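5,10-methylenetetrahydrofolate dehydrogenase (Bombyx mori, PDB 5ZF1) probably catalyses the NADP+-dependent oxidation of 5,10-methylenetetrahydrofolate to 5,10-methenyltetrahydrofolate in one-carbon metabolism. Local coordinates at residues B[82-96]-B[109-121]. Sequence-based numbering, arbitrary orientation.
Sequences IQNLNEDNSVDGILV and VCDAIAPEKDIDG
Ile94 N donates to Lys117 O (2.9 Å, N-H...O angle 164°), laying the 113-119 loop against strand 93-96, an edge strand of the three-stranded parallel sheet in the catalytic domain of this methylenetetrahydrofolate dehydrogenase. Lys117 contributes more to the contact than any other residue. Its chain, extended beyond CG, runs past Asp92 O and lies across Ile94, CD to CD1, until NZ reaches the end of helix 75-87 and the turn after it. NZ donates to Leu85 O in the carbonyl plane, to Asn86 O from above the plane and, in the turn, to Val91 O (2.9 Å), and also to a water held by Asn89 OD1. A methionine in its place would probably leave these carbonyls without their shared cationic donor and free the 88-91 turn to shift. Ile113 wedges between helix and strand: CG1 meets Ile82 CG2, CG2 meets Ile94 CB, and CD1 meets Val96 CG2 (3.9 Å). Between Ile94 and Val96 in sequence, Leu95 puts CD2 against Ile119 CB, while water bridges Val96 N to Asp120 OD2. On the helix, the Asn86 amide grips the chain leaving helix 106-112: OD1 accepts from Ala114 N (3.0 Å), and ND2, which also donates to Gln83 OE1, donates to Ala112 O at 2.8 Å, with that oxygen in the amide plane.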
ATOM      1  N   ILE B  82      -4.918 -26.339  -2.844  1.00 37.25           N
ATOM      2  CA  ILE B  82      -5.252 -25.163  -2.045  1.00 37.42           C
ATOM      3  C   ILE B  82      -6.760 -24.983  -1.973  1.00 34.84           C
ATOM      4  O   ILE B  82      -7.319 -24.731  -0.898  1.00 34.14           O
ATOM      5  CB  ILE B  82      -4.546 -23.918  -2.613  1.00 37.61           C
ATOM      6  CG1 ILE B  82      -3.066 -23.954  -2.234  1.00 28.80           C
ATOM      7  CG2 ILE B  82      -5.210 -22.638  -2.119  1.00 33.48           C
ATOM      8  CD1 ILE B  82      -2.168 -23.185  -3.190  1.00 40.93           C
ATOM      9  N   GLN B  83      -7.451 -25.135  -3.109  1.00 36.76           N
ATOM     10  CA  GLN B  83      -8.899 -24.951  -3.104  1.00 39.09           C
ATOM     11  C   GLN B  83      -9.593 -25.996  -2.244  1.00 37.30           C
ATOM     12  O   GLN B  83     -10.611 -25.697  -1.612  1.00 34.91           O
ATOM     13  CB  GLN B  83      -9.451 -24.970  -4.535  1.00 40.85           C
ATOM     14  CG  GLN B  83     -10.930 -24.567  -4.645  1.00 51.58           C
ATOM     15  CD  GLN B  83     -11.222 -23.142  -4.149  1.00 51.91           C
ATOM     16  OE1 GLN B  83     -10.319 -22.317  -4.006  1.00 51.57           O
ATOM     17  NE2 GLN B  83     -12.494 -22.855  -3.898  1.00 55.59           N
ATOM     18  N   ASN B  84      -9.053 -27.218  -2.191  1.00 38.88           N
ATOM     19  CA  ASN B  84      -9.582 -28.222  -1.269  1.00 40.54           C
ATOM     20  C   ASN B  84      -9.402 -27.793   0.184  1.00 36.96           C
ATOM     21  O   ASN B  84     -10.314 -27.951   1.006  1.00 36.74           O
ATOM     22  CB  ASN B  84      -8.899 -29.567  -1.509  1.00 42.61           C
ATOM     23  CG  ASN B  84      -9.427 -30.275  -2.743  1.00 57.14           C
ATOM     24  OD1 ASN B  84      -9.964 -29.643  -3.655  1.00 61.09           O
ATOM     25  ND2 ASN B  84      -9.274 -31.594  -2.779  1.00 65.89           N
ATOM     26  N   LEU B  85      -8.220 -27.274   0.526  1.00 35.81           N
ATOM     27  CA  LEU B  85      -7.999 -26.772   1.880  1.00 31.28           C
ATOM     28  C   LEU B  85      -8.883 -25.567   2.168  1.00 31.45           C
ATOM     29  O   LEU B  85      -9.346 -25.392   3.305  1.00 29.01           O
ATOM     30  CB  LEU B  85      -6.523 -26.419   2.064  1.00 36.28           C
ATOM     31  CG  LEU B  85      -5.545 -27.593   2.004  1.00 37.09           C
ATOM     32  CD1 LEU B  85      -4.112 -27.108   1.880  1.00 31.90           C
ATOM     33  CD2 LEU B  85      -5.701 -28.471   3.246  1.00 34.28           C
ATOM     34  N   ASN B  86      -9.151 -24.748   1.140  1.00 27.65           N
ATOM     35  CA  ASN B  86     -10.074 -23.627   1.289  1.00 33.67           C
ATOM     36  C   ASN B  86     -11.450 -24.102   1.740  1.00 32.19           C
ATOM     37  O   ASN B  86     -12.087 -23.464   2.579  1.00 31.34           O
ATOM     38  CB  ASN B  86     -10.196 -22.859  -0.029  1.00 32.42           C
ATOM     39  CG  ASN B  86      -8.989 -21.974  -0.328  1.00 33.81           C
ATOM     40  OD1 ASN B  86      -8.166 -21.682   0.547  1.00 28.58           O
ATOM     41  ND2 ASN B  86      -8.886 -21.535  -1.583  1.00 30.54           N
ATOM     42  N   GLU B  87     -11.927 -25.221   1.196  1.00 36.23           N
ATOM     43  CA  GLU B  87     -13.275 -25.694   1.489  1.00 36.93           C
ATOM     44  C   GLU B  87     -13.349 -26.621   2.698  1.00 37.76           C
ATOM     45  O   GLU B  87     -14.450 -27.037   3.070  1.00 39.07           O
ATOM     46  CB  GLU B  87     -13.864 -26.394   0.261  1.00 38.76           C
ATOM     47  CG  GLU B  87     -13.861 -25.527  -0.982  1.00 46.76           C
ATOM     48  CD  GLU B  87     -14.142 -26.311  -2.251  1.00 55.65           C
ATOM     49  OE1 GLU B  87     -14.235 -27.554  -2.181  1.00 57.82           O
ATOM     50  OE2 GLU B  87     -14.272 -25.679  -3.321  1.00 57.68           O
ATOM     51  N   ASP B  88     -12.220 -26.931   3.328  1.00 35.27           N
ATOM     52  CA  ASP B  88     -12.171 -27.840   4.470  1.00 29.85           C
ATOM     53  C   ASP B  88     -12.328 -27.041   5.763  1.00 36.44           C
ATOM     54  O   ASP B  88     -11.387 -26.376   6.204  1.00 36.04           O
ATOM     55  CB  ASP B  88     -10.857 -28.614   4.446  1.00 32.11           C
ATOM     56  CG  ASP B  88     -10.793 -29.701   5.504  1.00 35.12           C
ATOM     57  OD1 ASP B  88     -11.593 -29.661   6.464  1.00 35.08           O
ATOM     58  OD2 ASP B  88      -9.938 -30.594   5.366  1.00 39.43           O
ATOM     59  N   ASN B  89     -13.506 -27.145   6.390  1.00 32.62           N
ATOM     60  CA  ASN B  89     -13.809 -26.405   7.615  1.00 36.51           C
ATOM     61  C   ASN B  89     -12.931 -26.801   8.796  1.00 32.47           C
ATOM     62  O   ASN B  89     -12.945 -26.101   9.814  1.00 33.89           O
ATOM     63  CB  ASN B  89     -15.275 -26.600   8.000  1.00 39.21           C
ATOM     64  CG  ASN B  89     -16.214 -25.705   7.210  1.00 56.16           C
ATOM     65  OD1 ASN B  89     -15.778 -24.843   6.445  1.00 48.66           O
ATOM     66  ND2 ASN B  89     -17.517 -25.906   7.397  1.00 54.16           N
ATOM     67  N   SER B  90     -12.187 -27.900   8.702  1.00 29.86           N
ATOM     68  CA  SER B  90     -11.281 -28.303   9.766  1.00 35.71           C
ATOM     69  C   SER B  90      -9.925 -27.629   9.656  1.00 33.99           C
ATOM     70  O   SER B  90      -9.059 -27.862  10.508  1.00 27.66           O
ATOM     71  CB  SER B  90     -11.090 -29.822   9.760  1.00 33.19           C
ATOM     72  OG  SER B  90     -10.335 -30.217   8.637  1.00 32.82           O
ATOM     73  N   VAL B  91      -9.720 -26.813   8.624  1.00 31.35           N
ATOM     74  CA  VAL B  91      -8.464 -26.112   8.389  1.00 31.31           C
ATOM     75  C   VAL B  91      -8.720 -24.622   8.574  1.00 26.74           C
ATOM     76  O   VAL B  91      -9.600 -24.054   7.915  1.00 27.47           O
ATOM     77  CB  VAL B  91      -7.912 -26.401   6.988  1.00 29.48           C
ATOM     78  CG1 VAL B  91      -6.688 -25.530   6.709  1.00 25.91           C
ATOM     79  CG2 VAL B  91      -7.594 -27.901   6.836  1.00 33.03           C
ATOM     80  N   ASP B  92      -7.975 -24.002   9.488  1.00 24.65           N
ATOM     81  CA  ASP B  92      -8.124 -22.577   9.763  1.00 25.48           C
ATOM     82  C   ASP B  92      -7.108 -21.725   9.023  1.00 25.77           C
ATOM     83  O   ASP B  92      -7.401 -20.570   8.691  1.00 27.55           O
ATOM     84  CB  ASP B  92      -7.986 -22.303  11.266  1.00 24.00           C
ATOM     85  CG  ASP B  92      -9.005 -23.053  12.088  1.00 28.64           C
ATOM     86  OD1 ASP B  92     -10.185 -23.093  11.688  1.00 29.12           O
ATOM     87  OD2 ASP B  92      -8.615 -23.609  13.132  1.00 28.84           O
ATOM     88  N   GLY B  93      -5.923 -22.264   8.767  1.00 23.11           N
ATOM     89  CA  GLY B  93      -4.865 -21.494   8.142  1.00 24.93           C
ATOM     90  C   GLY B  93      -4.122 -22.288   7.097  1.00 28.87           C
ATOM     91  O   GLY B  93      -3.898 -23.488   7.263  1.00 28.16           O
ATOM     92  N   ILE B  94      -3.742 -21.631   6.007  1.00 22.73           N
ATOM     93  CA  ILE B  94      -3.020 -22.263   4.914  1.00 25.36           C
ATOM     94  C   ILE B  94      -1.784 -21.431   4.621  1.00 30.06           C
ATOM     95  O   ILE B  94      -1.883 -20.210   4.444  1.00 25.54           O
ATOM     96  CB  ILE B  94      -3.875 -22.386   3.641  1.00 24.19           C
ATOM     97  CG1 ILE B  94      -5.113 -23.249   3.890  1.00 29.60           C
ATOM     98  CG2 ILE B  94      -3.021 -22.940   2.495  1.00 23.16           C
ATOM     99  CD1 ILE B  94      -6.294 -22.935   2.958  1.00 29.95           C
ATOM    100  N   LEU B  95      -0.630 -22.089   4.572  1.00 21.31           N
ATOM    101  CA  LEU B  95       0.628 -21.472   4.176  1.00 24.67           C
ATOM    102  C   LEU B  95       1.229 -22.260   3.025  1.00 31.44           C
ATOM    103  O   LEU B  95       1.157 -23.490   3.004  1.00 30.12           O
ATOM    104  CB  LEU B  95       1.646 -21.455   5.320  1.00 30.87           C
ATOM    105  CG  LEU B  95       1.583 -20.506   6.508  1.00 36.71           C
ATOM    106  CD1 LEU B  95       2.831 -20.720   7.367  1.00 37.73           C
ATOM    107  CD2 LEU B  95       1.476 -19.049   6.062  1.00 31.67           C
ATOM    108  N   VAL B  96       1.833 -21.554   2.079  1.00 29.38           N
ATOM    109  CA  VAL B  96       2.674 -22.177   1.060  1.00 29.13           C
ATOM    110  C   VAL B  96       4.102 -21.708   1.300  1.00 30.44           C
ATOM    111  O   VAL B  96       4.376 -20.501   1.303  1.00 32.02           O
ATOM    112  CB  VAL B  96       2.192 -21.839  -0.360  1.00 28.23           C
ATOM    113  CG1 VAL B  96       3.086 -22.505  -1.402  1.00 30.82           C
ATOM    114  CG2 VAL B  96       0.757 -22.301  -0.536  1.00 28.15           C
ATOM    115  N   VAL B 109      -0.668 -18.329  -6.901  1.00 30.82           N
ATOM    116  CA  VAL B 109      -0.698 -19.129  -5.680  1.00 31.69           C
ATOM    117  C   VAL B 109      -1.168 -18.284  -4.505  1.00 27.57           C
ATOM    118  O   VAL B 109      -2.070 -18.676  -3.752  1.00 30.44           O
ATOM    119  CB  VAL B 109       0.688 -19.735  -5.415  1.00 30.96           C
ATOM    120  CG1 VAL B 109       0.695 -20.496  -4.095  1.00 32.69           C
ATOM    121  CG2 VAL B 109       1.095 -20.631  -6.574  1.00 36.57           C
ATOM    122  N   CYS B 110      -0.551 -17.118  -4.321  1.00 28.30           N
ATOM    123  CA  CYS B 110      -0.919 -16.251  -3.203  1.00 31.41           C
ATOM    124  C   CYS B 110      -2.406 -15.926  -3.232  1.00 34.13           C
ATOM    125  O   CYS B 110      -3.069 -15.932  -2.188  1.00 29.68           O
ATOM    126  CB  CYS B 110      -0.092 -14.960  -3.237  1.00 31.13           C
ATOM    127  SG  CYS B 110       1.662 -15.131  -2.796  1.00 40.29           S
ATOM    128  N   ASP B 111      -2.957 -15.675  -4.423  1.00 28.52           N
ATOM    129  CA  ASP B 111      -4.339 -15.240  -4.553  1.00 27.01           C
ATOM    130  C   ASP B 111      -5.331 -16.394  -4.601  1.00 29.08           C
ATOM    131  O   ASP B 111      -6.542 -16.152  -4.542  1.00 32.22           O
ATOM    132  CB  ASP B 111      -4.490 -14.344  -5.791  1.00 35.03           C
ATOM    133  CG  ASP B 111      -3.698 -13.052  -5.670  1.00 36.34           C
ATOM    134  OD1 ASP B 111      -3.429 -12.633  -4.527  1.00 29.72           O
ATOM    135  OD2 ASP B 111      -3.355 -12.429  -6.706  1.00 36.25           O
ATOM    136  N   ALA B 112      -4.847 -17.641  -4.668  1.00 28.91           N
ATOM    137  CA  ALA B 112      -5.716 -18.810  -4.596  1.00 27.38           C
ATOM    138  C   ALA B 112      -6.086 -19.168  -3.166  1.00 29.01           C
ATOM    139  O   ALA B 112      -7.111 -19.820  -2.952  1.00 32.21           O
ATOM    140  CB  ALA B 112      -5.040 -20.017  -5.257  1.00 34.43           C
ATOM    141  N   ILE B 113      -5.271 -18.768  -2.188  1.00 25.97           N
ATOM    142  CA  ILE B 113      -5.588 -19.056  -0.794  1.00 25.78           C
ATOM    143  C   ILE B 113      -6.734 -18.166  -0.343  1.00 29.03           C
ATOM    144  O   ILE B 113      -6.712 -16.947  -0.555  1.00 27.66           O
ATOM    145  CB  ILE B 113      -4.347 -18.855   0.087  1.00 21.96           C
ATOM    146  CG1 ILE B 113      -3.194 -19.720  -0.429  1.00 26.34           C
ATOM    147  CG2 ILE B 113      -4.670 -19.164   1.548  1.00 25.12           C
ATOM    148  CD1 ILE B 113      -1.887 -19.527   0.328  1.00 26.67           C
ATOM    149  N   ALA B 114      -7.743 -18.763   0.291  1.00 25.89           N
ATOM    150  CA  ALA B 114      -8.858 -17.980   0.796  1.00 27.68           C
ATOM    151  C   ALA B 114      -8.331 -16.880   1.721  1.00 26.84           C
ATOM    152  O   ALA B 114      -7.560 -17.179   2.642  1.00 25.40           O
ATOM    153  CB  ALA B 114      -9.845 -18.880   1.550  1.00 29.29           C
ATOM    154  N   PRO B 115      -8.699 -15.613   1.502  1.00 26.20           N
ATOM    155  CA  PRO B 115      -8.146 -14.540   2.349  1.00 24.90           C
ATOM    156  C   PRO B 115      -8.333 -14.790   3.828  1.00 24.32           C
ATOM    157  O   PRO B 115      -7.453 -14.449   4.627  1.00 26.23           O
ATOM    158  CB  PRO B 115      -8.922 -13.297   1.887  1.00 28.69           C
ATOM    159  CG  PRO B 115      -9.297 -13.599   0.472  1.00 23.86           C
ATOM    160  CD  PRO B 115      -9.546 -15.084   0.413  1.00 28.19           C
ATOM    161  N   GLU B 116      -9.457 -15.400   4.207  1.00 28.90           N
ATOM    162  CA  GLU B 116      -9.763 -15.675   5.604  1.00 28.34           C
ATOM    163  C   GLU B 116      -8.819 -16.693   6.236  1.00 26.62           C
ATOM    164  O   GLU B 116      -8.769 -16.774   7.473  1.00 25.35           O
ATOM    165  CB  GLU B 116     -11.206 -16.184   5.721  1.00 29.04           C
ATOM    166  CG  GLU B 116     -12.272 -15.186   5.266  1.00 42.30           C
ATOM    167  CD  GLU B 116     -12.549 -15.205   3.758  1.00 47.49           C
ATOM    168  OE1 GLU B 116     -11.927 -16.003   3.015  1.00 40.63           O
ATOM    169  OE2 GLU B 116     -13.409 -14.409   3.317  1.00 46.79           O
ATOM    170  N   LYS B 117      -8.108 -17.476   5.422  1.00 22.21           N
ATOM    171  CA  LYS B 117      -7.146 -18.482   5.876  1.00 24.19           C
ATOM    172  C   LYS B 117      -5.715 -18.146   5.460  1.00 25.38           C
ATOM    173  O   LYS B 117      -4.822 -18.984   5.594  1.00 21.58           O
ATOM    174  CB  LYS B 117      -7.526 -19.868   5.339  1.00 26.36           C
ATOM    175  CG  LYS B 117      -8.978 -20.273   5.576  1.00 24.14           C
ATOM    176  CD  LYS B 117      -9.213 -21.717   5.116  1.00 26.82           C
ATOM    177  CE  LYS B 117     -10.651 -22.150   5.337  1.00 29.11           C
ATOM    178  NZ  LYS B 117     -10.769 -23.653   5.320  1.00 29.26           N
ATOM    179  N   ASP B 118      -5.473 -16.934   4.955  1.00 25.28           N
ATOM    180  CA  ASP B 118      -4.187 -16.587   4.347  1.00 23.79           C
ATOM    181  C   ASP B 118      -3.233 -16.094   5.435  1.00 20.31           C
ATOM    182  O   ASP B 118      -3.053 -14.899   5.659  1.00 20.76           O
ATOM    183  CB  ASP B 118      -4.415 -15.543   3.259  1.00 24.67           C
ATOM    184  CG  ASP B 118      -3.129 -14.954   2.711  1.00 22.32           C
ATOM    185  OD1 ASP B 118      -2.123 -15.690   2.596  1.00 24.31           O
ATOM    186  OD2 ASP B 118      -3.160 -13.738   2.369  1.00 23.83           O
ATOM    187  N   ILE B 119      -2.580 -17.052   6.104  1.00 21.24           N
ATOM    188  CA  ILE B 119      -1.780 -16.725   7.283  1.00 21.69           C
ATOM    189  C   ILE B 119      -0.586 -15.841   6.935  1.00 20.07           C
ATOM    190  O   ILE B 119      -0.149 -15.040   7.767  1.00 23.19           O
ATOM    191  CB  ILE B 119      -1.339 -18.034   7.969  1.00 25.89           C
ATOM    192  CG1 ILE B 119      -2.568 -18.856   8.315  1.00 23.61           C
ATOM    193  CG2 ILE B 119      -0.466 -17.763   9.187  1.00 27.03           C
ATOM    194  CD1 ILE B 119      -3.592 -18.098   9.092  1.00 22.63           C
ATOM    195  N   ASP B 120      -0.042 -15.966   5.719  1.00 21.04           N
ATOM    196  CA  ASP B 120       1.067 -15.119   5.296  1.00 21.44           C
ATOM    197  C   ASP B 120       0.624 -13.709   4.939  1.00 22.94           C
ATOM    198  O   ASP B 120       1.484 -12.820   4.820  1.00 24.84           O
ATOM    199  CB  ASP B 120       1.771 -15.714   4.075  1.00 23.39           C
ATOM    200  CG  ASP B 120       3.010 -16.515   4.438  1.00 31.65           C
ATOM    201  OD1 ASP B 120       3.771 -16.103   5.340  1.00 28.27           O
ATOM    202  OD2 ASP B 120       3.224 -17.564   3.798  1.00 31.15           O
ATOM    203  N   GLY B 121      -0.674 -13.494   4.744  1.00 21.90           N
ATOM    204  CA  GLY B 121      -1.174 -12.170   4.418  1.00 20.59           C
ATOM    205  C   GLY B 121      -0.763 -11.671   3.056  1.00 19.42           C
ATOM    206  O   GLY B 121      -0.740 -10.458   2.831  1.00 20.69           O
TER
HETATM  207  O   HOH W   1     -13.596 -23.767   5.360  1.00 37.29           O
HETATM  208  O   HOH W   2      -0.844 -17.828   3.535  1.00 27.04           O
HETATM  209  O   HOH W   3       1.439 -18.700   1.993  1.00 29.16           O